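Local structure of myosin-4 (Saccharomyces cerevisiae, 3MMI) at residues E21-L26 / V62-R67; G100-L105 / N196-V201; V201-Q206 / S210-I215; Y244-N249 / Q273-L278; L290-W295 / A301-I306. The protein is a type V myosin motor, here its globular tail, that works with SHE3 to localize ASH1 and other mRNAs to the bud. All coordinates share one frame; numbering follows the deposited sequence.

Interaction 1: E21-L26 / V62-R67; sequences ELLMDL and VSSLVR
Leu23 and Leu65 run past one another in opposite directions, so the CD2 end of Leu65 lies along the CB flank of Leu23. The CB of Leu23 points at helix 53-67, and the CD2 methyl of Leu65 comes alongside it, 3.8 Å from that CB. Leu65 leaves its helix obliquely; with CG anti to its carbonyl carbon (chi1 -71°), its side chain is swung back toward helix 19-24, which is how CD2 can reach past the CB of Leu23 to within 3.8 Å of Leu23 O as well. The far end of Leu23 takes a different partner: its CD1 lies 3.5 Å from OG of Ser64, and its CD2 is 3.9 Å from the same oxygen. Asn68 and Leu70, in the loop after helix 53-67, also touch Leu23, while Gln73 of helix 71-91 packs against Leu65. The Leu23 carbonyl oxygen is hydrogen-bonded by the hydroxyl of Tyr29. Only 148 Å² is buried, both sides summed. The chemistry is that of dispersion between two leucines, with a serine oxygen resting on methyl groups; between these two segments the contact carries no directional bond, and it lays helix 19-24 against the C-terminal turn of helix 53-67.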
# COMPACT_ATOMS: atom_id res chain seq x y z
N GLU A 21 -23.57 -27.58 -22.84
CA GLU A 21 -24.58 -27.91 -21.81
C GLU A 21 -23.94 -27.85 -20.42
O GLU A 21 -24.58 -27.38 -19.47
CB GLU A 21 -25.18 -29.31 -22.03
CG GLU A 21 -26.25 -29.69 -20.98
CD GLU A 21 -26.50 -31.24 -20.94
OE1 GLU A 21 -26.20 -31.99 -21.92
OE2 GLU A 21 -27.02 -31.70 -19.90
N LEU A 22 -22.72 -28.39 -20.30
CA LEU A 22 -21.85 -28.14 -19.12
C LEU A 22 -21.70 -26.61 -18.82
O LEU A 22 -22.15 -26.13 -17.78
CB LEU A 22 -20.47 -28.81 -19.30
CG LEU A 22 -20.44 -30.34 -19.31
CD1 LEU A 22 -19.10 -30.83 -19.77
CD2 LEU A 22 -20.79 -30.91 -17.93
N LEU A 23 -21.19 -25.87 -19.79
CA LEU A 23 -21.06 -24.44 -19.66
C LEU A 23 -22.34 -23.66 -19.39
O LEU A 23 -22.27 -22.57 -18.95
CB LEU A 23 -20.34 -23.87 -20.87
CG LEU A 23 -19.02 -24.55 -21.21
CD1 LEU A 23 -18.49 -24.05 -22.47
CD2 LEU A 23 -18.01 -24.43 -20.12
N MET A 24 -23.52 -24.22 -19.64
CA MET A 24 -24.74 -23.51 -19.31
C MET A 24 -25.17 -23.72 -17.89
O MET A 24 -25.91 -22.94 -17.35
CB MET A 24 -25.86 -23.89 -20.24
CG MET A 24 -26.20 -22.85 -21.22
SD MET A 24 -26.04 -23.52 -22.84
CE MET A 24 -27.29 -24.76 -22.79
N ASP A 25 -24.68 -24.79 -17.29
CA ASP A 25 -24.93 -25.07 -15.90
C ASP A 25 -24.05 -24.15 -15.06
O ASP A 25 -23.24 -24.55 -14.25
CB ASP A 25 -24.66 -26.53 -15.58
CG ASP A 25 -25.47 -27.02 -14.43
OD1 ASP A 25 -25.34 -28.20 -14.11
OD2 ASP A 25 -26.22 -26.23 -13.85
N LEU A 26 -24.27 -22.87 -15.30
CA LEU A 26 -23.45 -21.83 -14.70
C LEU A 26 -23.20 -22.19 -13.25
O LEU A 26 -22.12 -21.94 -12.67
N VAL A 62 -12.97 -19.28 -17.75
CA VAL A 62 -13.29 -18.03 -18.47
C VAL A 62 -12.98 -18.10 -19.94
O VAL A 62 -13.83 -17.72 -20.77
CB VAL A 62 -12.53 -16.78 -17.93
CG1 VAL A 62 -12.77 -15.60 -18.80
CG2 VAL A 62 -12.90 -16.51 -16.48
N SER A 63 -11.76 -18.52 -20.29
CA SER A 63 -11.54 -18.67 -21.73
C SER A 63 -12.39 -19.69 -22.50
O SER A 63 -12.72 -19.41 -23.65
CB SER A 63 -10.09 -18.72 -22.16
OG SER A 63 -9.65 -20.01 -22.20
N SER A 64 -12.81 -20.80 -21.89
CA SER A 64 -13.76 -21.72 -22.58
C SER A 64 -15.05 -20.95 -22.85
O SER A 64 -15.46 -20.80 -23.98
CB SER A 64 -14.04 -23.01 -21.77
OG SER A 64 -14.97 -23.85 -22.45
N LEU A 65 -15.63 -20.42 -21.79
CA LEU A 65 -16.86 -19.65 -21.88
C LEU A 65 -16.82 -18.54 -22.92
O LEU A 65 -17.78 -18.33 -23.62
CB LEU A 65 -17.22 -19.07 -20.53
CG LEU A 65 -17.71 -20.03 -19.46
CD1 LEU A 65 -17.65 -19.33 -18.10
CD2 LEU A 65 -19.17 -20.47 -19.72
N VAL A 66 -15.69 -17.87 -23.06
CA VAL A 66 -15.64 -16.71 -23.96
C VAL A 66 -15.59 -17.17 -25.38
O VAL A 66 -16.19 -16.57 -26.28
CB VAL A 66 -14.39 -15.74 -23.70
CG1 VAL A 66 -14.10 -14.83 -24.91
CG2 VAL A 66 -14.59 -14.91 -22.43
N ARG A 67 -14.89 -18.27 -25.61
CA ARG A 67 -14.74 -18.84 -26.93
C ARG A 67 -16.04 -19.35 -27.48
O ARG A 67 -16.28 -19.28 -28.65
CB ARG A 67 -13.77 -20.00 -26.90
CG ARG A 67 -13.72 -20.71 -28.17
CD ARG A 67 -12.35 -20.68 -28.68
NE ARG A 67 -11.56 -21.21 -27.62
CZ ARG A 67 -11.91 -22.28 -26.94
NH1 ARG A 67 -13.00 -22.92 -27.26
NH2 ARG A 67 -11.16 -22.70 -25.95

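Interaction 2: G100-L105 / N196-V201; sequences GGIFWL and NEFDAV
The ring of Phe198 meets Ile102 at its edge: the CD1 methyl of Ile102 lies near the ring plane, 3.5 Å from CE1 of Phe198. The ring also meets that of Phe160 of helix 132-168, their planes inclined at about 55°. Within segment 100-105 another pair of flat groups packs together, with CD2 of Phe103 sitting 3.7 Å above the indole plane of Trp104, over its centre, and the edge of the Phe103 ring turned to Trp104 CE2. Neither ring of this pair touches segment 196-201, and Ile102 makes the crossing. The same Ile102 CD1 that meets the phenyl edge also lies 3.5 Å from CG1 of Val201, closer than two methyl carbons normally settle. CG1 of Val201 stands anti to its backbone N (chi1 176°), which turns this branch toward the isoleucine, where CG2 of Ile102 flanks it at 4.1 Å. One methyl is thus held between an aromatic edge and a valine branch one helical turn apart, a small apolar contact with no hydrogen bond across it. Helix 132-168 supplies Trp156 against Ile102 and Met161 against Phe198, and helix 209-234 places Ile215 and Thr219 on the phenyl ring. Trp104 packs on helix 71-91, so helix 97-108 touches both that helix and helix 185-204 in the all-helical tail.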
# COMPACT_ATOMS: atom_id res chain seq x y z
N GLY A 100 -0.72 -15.80 2.55
CA GLY A 100 -2.01 -15.89 1.91
C GLY A 100 -2.34 -14.70 1.02
O GLY A 100 -2.77 -14.89 -0.12
N GLY A 101 -2.15 -13.49 1.55
CA GLY A 101 -2.29 -12.25 0.79
C GLY A 101 -1.51 -12.29 -0.52
O GLY A 101 -2.06 -12.12 -1.65
N ILE A 102 -0.24 -12.62 -0.39
CA ILE A 102 0.61 -12.68 -1.55
C ILE A 102 0.25 -13.75 -2.57
O ILE A 102 0.24 -13.48 -3.74
CB ILE A 102 2.10 -12.82 -1.17
CG1 ILE A 102 2.56 -11.53 -0.47
CG2 ILE A 102 2.95 -12.93 -2.41
CD1 ILE A 102 3.90 -11.76 0.42
N PHE A 103 -0.04 -14.98 -2.10
CA PHE A 103 -0.44 -16.07 -3.00
C PHE A 103 -1.66 -15.61 -3.82
O PHE A 103 -1.63 -15.65 -5.00
CB PHE A 103 -0.83 -17.30 -2.16
CG PHE A 103 -1.42 -18.41 -2.96
CD1 PHE A 103 -0.60 -19.21 -3.76
CD2 PHE A 103 -2.79 -18.69 -2.92
CE1 PHE A 103 -1.14 -20.26 -4.51
CE2 PHE A 103 -3.31 -19.73 -3.65
CZ PHE A 103 -2.50 -20.52 -4.44
N TRP A 104 -2.71 -15.15 -3.14
CA TRP A 104 -3.98 -14.79 -3.81
C TRP A 104 -3.75 -13.60 -4.78
O TRP A 104 -4.21 -13.60 -5.94
CB TRP A 104 -5.12 -14.55 -2.78
CG TRP A 104 -5.54 -15.92 -2.11
CD1 TRP A 104 -5.40 -16.29 -0.78
CD2 TRP A 104 -6.13 -17.06 -2.78
NE1 TRP A 104 -5.89 -17.57 -0.60
CE2 TRP A 104 -6.34 -18.06 -1.80
CE3 TRP A 104 -6.51 -17.32 -4.10
CZ2 TRP A 104 -6.91 -19.32 -2.12
CZ3 TRP A 104 -7.08 -18.54 -4.42
CH2 TRP A 104 -7.27 -19.53 -3.43
N LEU A 105 -2.97 -12.62 -4.33
CA LEU A 105 -2.82 -11.41 -5.09
C LEU A 105 -1.95 -11.69 -6.27
O LEU A 105 -2.21 -11.19 -7.36
CB LEU A 105 -2.25 -10.26 -4.29
CG LEU A 105 -3.32 -9.61 -3.39
CD1 LEU A 105 -2.78 -8.84 -2.23
CD2 LEU A 105 -4.36 -8.79 -4.18
N ASN A 196 13.84 -9.08 3.94
CA ASN A 196 14.40 -10.21 3.11
C ASN A 196 13.41 -11.37 2.99
O ASN A 196 13.29 -11.97 1.99
CB ASN A 196 15.76 -10.77 3.67
CG ASN A 196 16.91 -9.77 3.60
OD1 ASN A 196 17.73 -9.67 4.54
ND2 ASN A 196 16.93 -8.98 2.57
N GLU A 197 12.65 -11.60 4.06
CA GLU A 197 11.69 -12.67 4.06
C GLU A 197 10.43 -12.29 3.30
O GLU A 197 9.81 -13.12 2.66
CB GLU A 197 11.40 -13.13 5.51
CG GLU A 197 12.62 -13.91 6.09
CD GLU A 197 12.49 -14.31 7.56
OE1 GLU A 197 11.39 -14.15 8.16
OE2 GLU A 197 13.47 -14.76 8.12
N PHE A 198 10.04 -11.00 3.34
CA PHE A 198 8.94 -10.49 2.53
C PHE A 198 9.33 -10.63 1.10
O PHE A 198 8.55 -11.09 0.23
CB PHE A 198 8.72 -9.00 2.86
CG PHE A 198 7.52 -8.40 2.24
CD1 PHE A 198 6.48 -9.20 1.74
CD2 PHE A 198 7.34 -7.02 2.25
CE1 PHE A 198 5.31 -8.65 1.22
CE2 PHE A 198 6.23 -6.48 1.65
CZ PHE A 198 5.20 -7.28 1.18
N ASP A 199 10.55 -10.24 0.80
CA ASP A 199 11.05 -10.35 -0.54
C ASP A 199 11.12 -11.80 -1.11
O ASP A 199 10.86 -12.03 -2.30
CB ASP A 199 12.44 -9.73 -0.59
CG ASP A 199 13.03 -9.72 -2.02
OD1 ASP A 199 12.83 -8.75 -2.78
OD2 ASP A 199 13.67 -10.72 -2.42
N ALA A 200 11.45 -12.78 -0.26
CA ALA A 200 11.49 -14.23 -0.72
C ALA A 200 10.14 -14.75 -1.12
O ALA A 200 10.03 -15.47 -2.08
CB ALA A 200 12.08 -15.15 0.39
N VAL A 201 9.13 -14.48 -0.28
CA VAL A 201 7.76 -14.91 -0.54
C VAL A 201 7.27 -14.26 -1.85
O VAL A 201 6.80 -14.92 -2.73
CB VAL A 201 6.89 -14.50 0.58
CG1 VAL A 201 5.44 -14.87 0.24
CG2 VAL A 201 7.35 -15.11 1.91

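Interaction 3: V201-Q206 / S210-I215; sequences VLCKFQ and SMHTKI
Leu202 and His212 face each other across a helical hairpin, helix 185-204 being closed by a Schellman motif with Gln206, at positive phi, as its C-prime residue before helix 209-234 starts. The imidazole is carried across by its first torsion, CG standing anti to the backbone N at chi1 -163°. This lays one ring face under CB of Leu202 in a CH-pi contact: the carbon is 3.8 Å from the ring centroid and 25° off the normal. The leucine itself is twisted from the usual staggered values, its chi2 nearly eclipsed at 9°, with CD2 reaching NE2 of His212 at 4.0 Å and CD1 turned to CD1 of Ile215 at 4.2 Å. The polar end of the histidine is held by a hydrogen bond between NE2 and OD1 of Asp199, one turn before Leu202, which limits rotation of the ring, and Phe216 meets the ring nearly at right angles. A leucine at this position would probably leave the Asp199 carboxylate without its histidine partner and remove the flat face beneath Leu202. At the rim of the ring, SG of Cys203 approaches edge-on in a sulfur-aromatic contact, 3.7 Å from CE1 of His212.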
# COMPACT_ATOMS: atom_id res chain seq x y z
N VAL A 201 9.13 -14.48 -0.28
CA VAL A 201 7.76 -14.91 -0.54
C VAL A 201 7.27 -14.26 -1.85
O VAL A 201 6.80 -14.92 -2.73
CB VAL A 201 6.89 -14.50 0.58
CG1 VAL A 201 5.44 -14.87 0.24
CG2 VAL A 201 7.35 -15.11 1.91
N LEU A 202 7.52 -12.96 -2.02
CA LEU A 202 7.17 -12.31 -3.28
C LEU A 202 7.76 -13.11 -4.49
O LEU A 202 7.04 -13.43 -5.46
CB LEU A 202 7.67 -10.87 -3.28
CG LEU A 202 6.72 -9.73 -2.91
CD1 LEU A 202 5.43 -10.10 -2.38
CD2 LEU A 202 7.51 -8.69 -2.02
N CYS A 203 9.06 -13.44 -4.41
CA CYS A 203 9.69 -14.34 -5.47
C CYS A 203 9.14 -15.77 -5.45
O CYS A 203 8.90 -16.31 -6.50
CB CYS A 203 11.19 -14.44 -5.36
SG CYS A 203 12.11 -12.86 -5.32
N LYS A 204 8.89 -16.34 -4.28
CA LYS A 204 8.35 -17.70 -4.15
C LYS A 204 7.05 -17.80 -4.92
O LYS A 204 6.94 -18.62 -5.88
CB LYS A 204 8.13 -18.08 -2.65
CG LYS A 204 7.68 -19.54 -2.43
N PHE A 205 6.09 -16.92 -4.57
CA PHE A 205 4.76 -16.97 -5.17
C PHE A 205 4.70 -16.28 -6.54
O PHE A 205 3.64 -15.94 -7.02
CB PHE A 205 3.69 -16.49 -4.18
CG PHE A 205 3.52 -17.38 -3.02
CD1 PHE A 205 3.54 -18.77 -3.17
CD2 PHE A 205 3.32 -16.86 -1.75
CE1 PHE A 205 3.37 -19.59 -2.05
CE2 PHE A 205 3.15 -17.71 -0.65
CZ PHE A 205 3.18 -19.06 -0.80
N GLN A 206 5.85 -16.07 -7.14
CA GLN A 206 5.95 -15.55 -8.50
C GLN A 206 5.26 -14.17 -8.83
O GLN A 206 4.74 -13.98 -9.95
CB GLN A 206 5.50 -16.63 -9.52
CG GLN A 206 6.54 -17.83 -9.71
CD GLN A 206 5.96 -18.97 -10.60
OE1 GLN A 206 5.77 -18.80 -11.82
NE2 GLN A 206 5.61 -20.09 -9.98
N SER A 210 7.31 -5.76 -11.89
CA SER A 210 6.74 -4.48 -11.72
C SER A 210 5.75 -4.43 -10.57
O SER A 210 5.61 -3.36 -10.00
CB SER A 210 6.03 -4.08 -13.01
OG SER A 210 5.00 -5.06 -13.25
N MET A 211 5.09 -5.51 -10.18
CA MET A 211 4.30 -5.46 -8.98
C MET A 211 5.13 -5.59 -7.69
O MET A 211 4.75 -5.13 -6.60
CB MET A 211 3.20 -6.51 -9.08
CG MET A 211 2.08 -6.39 -8.06
SD MET A 211 1.08 -4.84 -8.03
CE MET A 211 0.85 -4.54 -9.74
N HIS A 212 6.27 -6.28 -7.79
CA HIS A 212 7.20 -6.50 -6.66
C HIS A 212 7.77 -5.17 -6.18
O HIS A 212 7.71 -4.82 -5.01
CB HIS A 212 8.36 -7.33 -7.19
CG HIS A 212 9.19 -8.00 -6.14
ND1 HIS A 212 9.49 -9.34 -6.20
CD2 HIS A 212 9.89 -7.50 -5.09
CE1 HIS A 212 10.34 -9.64 -5.24
NE2 HIS A 212 10.59 -8.54 -4.53
N THR A 213 8.23 -4.40 -7.13
CA THR A 213 8.65 -3.03 -6.86
C THR A 213 7.52 -2.12 -6.42
O THR A 213 7.70 -1.32 -5.49
CB THR A 213 9.39 -2.33 -8.10
OG1 THR A 213 8.47 -2.21 -9.22
CG2 THR A 213 10.50 -3.19 -8.55
N LYS A 214 6.34 -2.26 -7.01
CA LYS A 214 5.20 -1.45 -6.48
C LYS A 214 4.93 -1.78 -4.98
O LYS A 214 4.73 -0.89 -4.16
CB LYS A 214 3.94 -1.58 -7.38
CG LYS A 214 2.74 -1.10 -6.77
CD LYS A 214 1.59 -0.89 -7.74
CE LYS A 214 0.85 0.41 -7.39
NZ LYS A 214 0.27 0.36 -6.11
N ILE A 215 4.86 -3.08 -4.67
CA ILE A 215 4.62 -3.52 -3.27
C ILE A 215 5.66 -2.87 -2.31
O ILE A 215 5.31 -2.43 -1.19
CB ILE A 215 4.58 -5.05 -3.13
CG1 ILE A 215 3.31 -5.61 -3.78
CG2 ILE A 215 4.53 -5.40 -1.59
CD1 ILE A 215 3.26 -6.96 -4.11

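Interaction 4: Y244-N249 / Q273-L278; sequences YEVDRN and QAVKIL
The OD2 oxygen of Asp247 is shared by two nitrogens: NE2 of Gln279, which hydrogen-bonds to it from just beyond segment 273-278, and NZ of Lys276, which makes a long salt bridge at 3.9 Å. The amide is thus the firmer partner. The lysine comes in at about a right angle to the aspartate, and a bend at chi4 (-43°) turns its ammonium toward the carboxylate. Its grip is loose, consistent with an exposed position at the margin of the contact. Asp247 OD1 faces the apolar side, 3.9 Å from CG2 of Val275, and has Glu251 OE1 close by; two such neighbouring charges would probably raise the proton affinity of one of them. Deeper in, the buried valines meet branch to branch, CG1 of Val246 lying 3.5 Å from CG1 of Val275. CG1 of Val275 also reaches CB of Val246 at 3.9 Å, while its CG2 is the branch that meets Asp247. The axes of segments 244-249 and 273-278 approach to 9.1 Å and run roughly antiparallel, at 146°. Val174 of helix 170-174 also packs on Val246, and Ala274, Ile277 and Leu278 touch Ile306 of helix 300-308, Ala274 also meeting Phe228 of helix 209-234. Helix 269-279 thus packs against helices 240-257, 209-234 and 300-308 in the DIL region.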
# COMPACT_ATOMS: atom_id res chain seq x y z
N TYR A 244 17.36 15.39 13.69
CA TYR A 244 18.56 14.82 13.14
C TYR A 244 18.74 13.29 13.38
O TYR A 244 19.10 12.52 12.47
CB TYR A 244 19.78 15.53 13.69
CG TYR A 244 21.06 14.87 13.25
CD1 TYR A 244 21.62 15.19 11.99
CD2 TYR A 244 21.71 13.90 14.05
CE1 TYR A 244 22.79 14.58 11.53
CE2 TYR A 244 22.93 13.23 13.57
CZ TYR A 244 23.45 13.63 12.31
OH TYR A 244 24.58 13.10 11.78
N GLU A 245 18.40 12.82 14.57
CA GLU A 245 18.44 11.40 14.90
C GLU A 245 17.39 10.53 14.16
O GLU A 245 17.75 9.44 13.69
CB GLU A 245 18.32 11.20 16.41
CG GLU A 245 19.48 11.89 17.19
CD GLU A 245 20.91 11.31 16.80
OE1 GLU A 245 21.12 10.14 16.57
OE2 GLU A 245 21.89 12.05 16.65
N VAL A 246 16.15 11.00 14.02
CA VAL A 246 15.14 10.30 13.20
C VAL A 246 15.60 10.25 11.77
O VAL A 246 15.32 9.29 11.07
CB VAL A 246 13.76 11.05 13.31
CG1 VAL A 246 12.67 10.41 12.36
CG2 VAL A 246 13.38 11.14 14.89
N ASP A 247 16.22 11.32 11.30
CA ASP A 247 16.72 11.38 9.92
C ASP A 247 17.68 10.23 9.60
O ASP A 247 17.48 9.52 8.63
CB ASP A 247 17.53 12.68 9.65
CG ASP A 247 17.10 13.39 8.39
OD1 ASP A 247 16.28 12.84 7.62
OD2 ASP A 247 17.42 14.59 8.22
N ARG A 248 18.63 10.03 10.50
CA ARG A 248 19.53 8.89 10.43
C ARG A 248 18.80 7.55 10.52
O ARG A 248 19.19 6.60 9.84
CB ARG A 248 20.59 8.98 11.54
CG ARG A 248 21.17 10.37 11.73
N ASN A 249 17.76 7.44 11.34
CA ASN A 249 17.11 6.14 11.47
C ASN A 249 16.43 5.88 10.18
O ASN A 249 16.37 4.69 9.71
CB ASN A 249 16.12 6.06 12.65
CG ASN A 249 16.83 6.12 13.99
OD1 ASN A 249 16.24 6.47 15.04
ND2 ASN A 249 18.03 5.68 14.01
N GLN A 273 9.91 15.49 5.34
CA GLN A 273 9.75 16.92 5.54
C GLN A 273 9.53 17.35 6.99
O GLN A 273 10.02 18.37 7.36
CB GLN A 273 8.66 17.52 4.67
CG GLN A 273 8.78 17.23 3.22
CD GLN A 273 9.56 18.21 2.48
OE1 GLN A 273 10.54 18.77 2.95
NE2 GLN A 273 9.14 18.44 1.28
N ALA A 274 8.85 16.53 7.78
CA ALA A 274 8.47 16.87 9.22
C ALA A 274 9.79 16.92 9.97
O ALA A 274 10.07 17.82 10.72
CB ALA A 274 7.58 15.75 9.80
N VAL A 275 10.65 15.91 9.77
CA VAL A 275 11.86 15.98 10.56
C VAL A 275 12.87 16.97 9.97
O VAL A 275 13.72 17.53 10.71
CB VAL A 275 12.53 14.57 10.81
CG1 VAL A 275 11.50 13.61 11.51
CG2 VAL A 275 13.09 13.96 9.53
N LYS A 276 12.76 17.33 8.71
CA LYS A 276 13.60 18.39 8.21
C LYS A 276 13.16 19.73 8.77
O LYS A 276 13.96 20.53 9.11
CB LYS A 276 13.73 18.42 6.68
CG LYS A 276 14.61 17.32 6.11
CD LYS A 276 14.73 17.39 4.61
CE LYS A 276 15.78 16.44 4.05
NZ LYS A 276 17.02 16.40 4.79
N ILE A 277 11.86 19.92 8.90
CA ILE A 277 11.37 21.14 9.49
C ILE A 277 11.98 21.35 10.86
O ILE A 277 12.28 22.46 11.26
CB ILE A 277 9.79 21.11 9.52
CG1 ILE A 277 9.32 21.57 8.14
CG2 ILE A 277 9.29 22.00 10.59
CD1 ILE A 277 8.05 21.12 7.82
N LEU A 278 12.16 20.27 11.60
CA LEU A 278 12.61 20.33 12.94
C LEU A 278 14.07 20.82 13.02
O LEU A 278 14.55 21.37 14.06
CB LEU A 278 12.48 18.95 13.58
CG LEU A 278 11.07 18.60 14.09
CD1 LEU A 278 11.05 17.10 14.50
CD2 LEU A 278 10.57 19.55 15.21

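Interaction 5: L290-W295 / A301-I306; sequences LLFDFW and AQIQAI
Ile303 sends CG1 anti to its carbonyl carbon (chi1 -61°) and extends onward at chi2 172°, which carries CD1 out to two aromatic rings of segment 290-295. Phe292 has the same first-torsion state, with CG anti to its carbonyl carbon, whereas Trp295 places CG anti to its backbone N (chi1 -179°). The two rings are thereby brought together, CD1 of Phe292 standing 4.0 Å above the indole plane, offset toward its rim. The isoleucine methyl comes obliquely to both: 3.6 Å from CD1 of Phe292 and 4.1 Å from CZ3 of Trp295. No hydrogen bond crosses, and 120 Å² is buried in all. Ile277 of helix 269-279 also packs on Phe292, and Gln273 of that helix on Trp295. Between the two segments, Ile303 alone bridges from helix 300-308 to Phe292 at the end of helix 285-292 and to Trp295 in the turn. This is a helix-loop-helix connection within the DIL region, its loop beginning with a type II beta turn from Phe292 to Trp295, closed by a weak Trp295 N to Phe292 O bond.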
# COMPACT_ATOMS: atom_id res chain seq x y z
N LEU A 290 8.90 32.55 2.97
CA LEU A 290 9.72 32.09 1.85
C LEU A 290 9.82 30.59 1.75
O LEU A 290 9.68 30.03 0.64
CB LEU A 290 11.12 32.69 1.86
CG LEU A 290 11.45 34.05 1.29
CD1 LEU A 290 12.89 33.90 0.82
CD2 LEU A 290 10.53 34.44 0.10
N LEU A 291 9.93 29.95 2.91
CA LEU A 291 9.96 28.48 2.94
C LEU A 291 8.64 27.77 2.74
O LEU A 291 8.62 26.78 1.98
CB LEU A 291 10.70 28.02 4.15
CG LEU A 291 12.22 28.30 4.05
CD1 LEU A 291 12.97 28.14 5.37
CD2 LEU A 291 12.93 27.39 3.06
N PHE A 292 7.51 28.29 3.28
CA PHE A 292 6.26 27.47 3.32
C PHE A 292 5.01 28.00 2.60
O PHE A 292 3.99 27.27 2.48
CB PHE A 292 5.94 27.24 4.79
CG PHE A 292 7.03 26.48 5.50
CD1 PHE A 292 7.12 25.08 5.35
CD2 PHE A 292 7.97 27.18 6.31
CE1 PHE A 292 8.15 24.35 6.02
CE2 PHE A 292 8.99 26.48 6.98
CZ PHE A 292 9.11 25.05 6.83
N ASP A 293 5.04 29.28 2.17
CA ASP A 293 3.90 29.76 1.43
C ASP A 293 3.90 28.99 0.13
O ASP A 293 4.92 28.96 -0.58
CB ASP A 293 4.06 31.27 1.14
CG ASP A 293 3.61 32.17 2.31
OD1 ASP A 293 3.15 31.71 3.38
OD2 ASP A 293 3.71 33.39 2.17
N PHE A 294 2.78 28.44 -0.25
CA PHE A 294 2.67 27.76 -1.56
C PHE A 294 3.64 26.60 -1.63
O PHE A 294 4.23 26.34 -2.68
CB PHE A 294 2.95 28.66 -2.80
CG PHE A 294 2.72 30.12 -2.60
CD1 PHE A 294 1.50 30.62 -2.09
CD2 PHE A 294 3.73 31.03 -2.94
CE1 PHE A 294 1.32 32.07 -1.91
CE2 PHE A 294 3.55 32.44 -2.76
CZ PHE A 294 2.35 32.95 -2.23
N TRP A 295 3.74 25.90 -0.50
CA TRP A 295 4.47 24.67 -0.35
C TRP A 295 3.50 23.69 0.30
O TRP A 295 3.06 23.86 1.44
CB TRP A 295 5.68 25.00 0.53
CG TRP A 295 6.65 23.86 0.82
CD1 TRP A 295 7.89 23.62 0.18
CD2 TRP A 295 6.53 22.81 1.83
NE1 TRP A 295 8.49 22.51 0.71
CE2 TRP A 295 7.69 21.99 1.72
CE3 TRP A 295 5.55 22.48 2.76
CZ2 TRP A 295 7.90 20.88 2.57
CZ3 TRP A 295 5.74 21.46 3.57
CH2 TRP A 295 6.91 20.63 3.49
N ALA A 301 -1.84 22.92 9.00
CA ALA A 301 -2.20 22.39 10.36
C ALA A 301 -1.08 21.37 10.69
O ALA A 301 -0.68 21.22 11.82
CB ALA A 301 -3.52 21.73 10.33
N GLN A 302 -0.61 20.62 9.67
CA GLN A 302 0.49 19.60 9.87
C GLN A 302 1.74 20.27 10.27
O GLN A 302 2.42 19.92 11.22
CB GLN A 302 0.67 18.79 8.61
CG GLN A 302 -0.46 17.77 8.41
CD GLN A 302 -0.42 17.14 7.06
OE1 GLN A 302 -0.07 17.80 6.10
NE2 GLN A 302 -0.99 15.95 6.92
N ILE A 303 2.04 21.38 9.61
CA ILE A 303 3.22 22.10 9.96
C ILE A 303 3.09 22.75 11.31
O ILE A 303 4.08 22.78 12.11
CB ILE A 303 3.56 23.22 8.91
CG1 ILE A 303 3.82 22.66 7.53
CG2 ILE A 303 4.68 24.15 9.40
CD1 ILE A 303 3.95 23.71 6.51
N GLN A 304 1.95 23.35 11.59
CA GLN A 304 1.68 23.84 12.97
C GLN A 304 1.76 22.76 13.98
O GLN A 304 2.32 22.98 15.09
CB GLN A 304 0.29 24.58 12.98
CG GLN A 304 0.08 25.30 14.30
CD GLN A 304 -1.39 25.57 14.59
OE1 GLN A 304 -2.23 24.74 14.43
NE2 GLN A 304 -1.65 26.78 14.87
N ALA A 305 1.18 21.61 13.69
CA ALA A 305 1.24 20.51 14.72
C ALA A 305 2.68 20.23 15.12
O ALA A 305 3.05 19.90 16.28
CB ALA A 305 0.61 19.27 14.18
N ILE A 306 3.55 20.30 14.12
CA ILE A 306 4.95 19.92 14.38
C ILE A 306 5.66 21.00 15.22
O ILE A 306 6.33 20.71 16.20
CB ILE A 306 5.77 19.72 13.09
CG1 ILE A 306 5.40 18.41 12.33
CG2 ILE A 306 7.29 19.83 13.36
CD1 ILE A 306 5.61 18.61 10.87

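In the fold
Along the chain the five contacts come one after another, interaction 3 starting at the Val201 where interaction 2 ends, and they spread over a long, all-helical tail. Interaction 1 lies near one end, with its centre about 58 Å from that of interaction 4 and 59 Å from that of interaction 5, across the centre of the chain. Interactions 2 and 3 form a central pair, their centres about 7 Å apart, both using helix 185-204. Interactions 4 and 5, centres about 15 Å apart, touch through helix 269-279 and helix 300-308 in the DIL region. These two pairs form two clusters, spanned by helix 209-234, with interaction 1 apart near the N-terminal end.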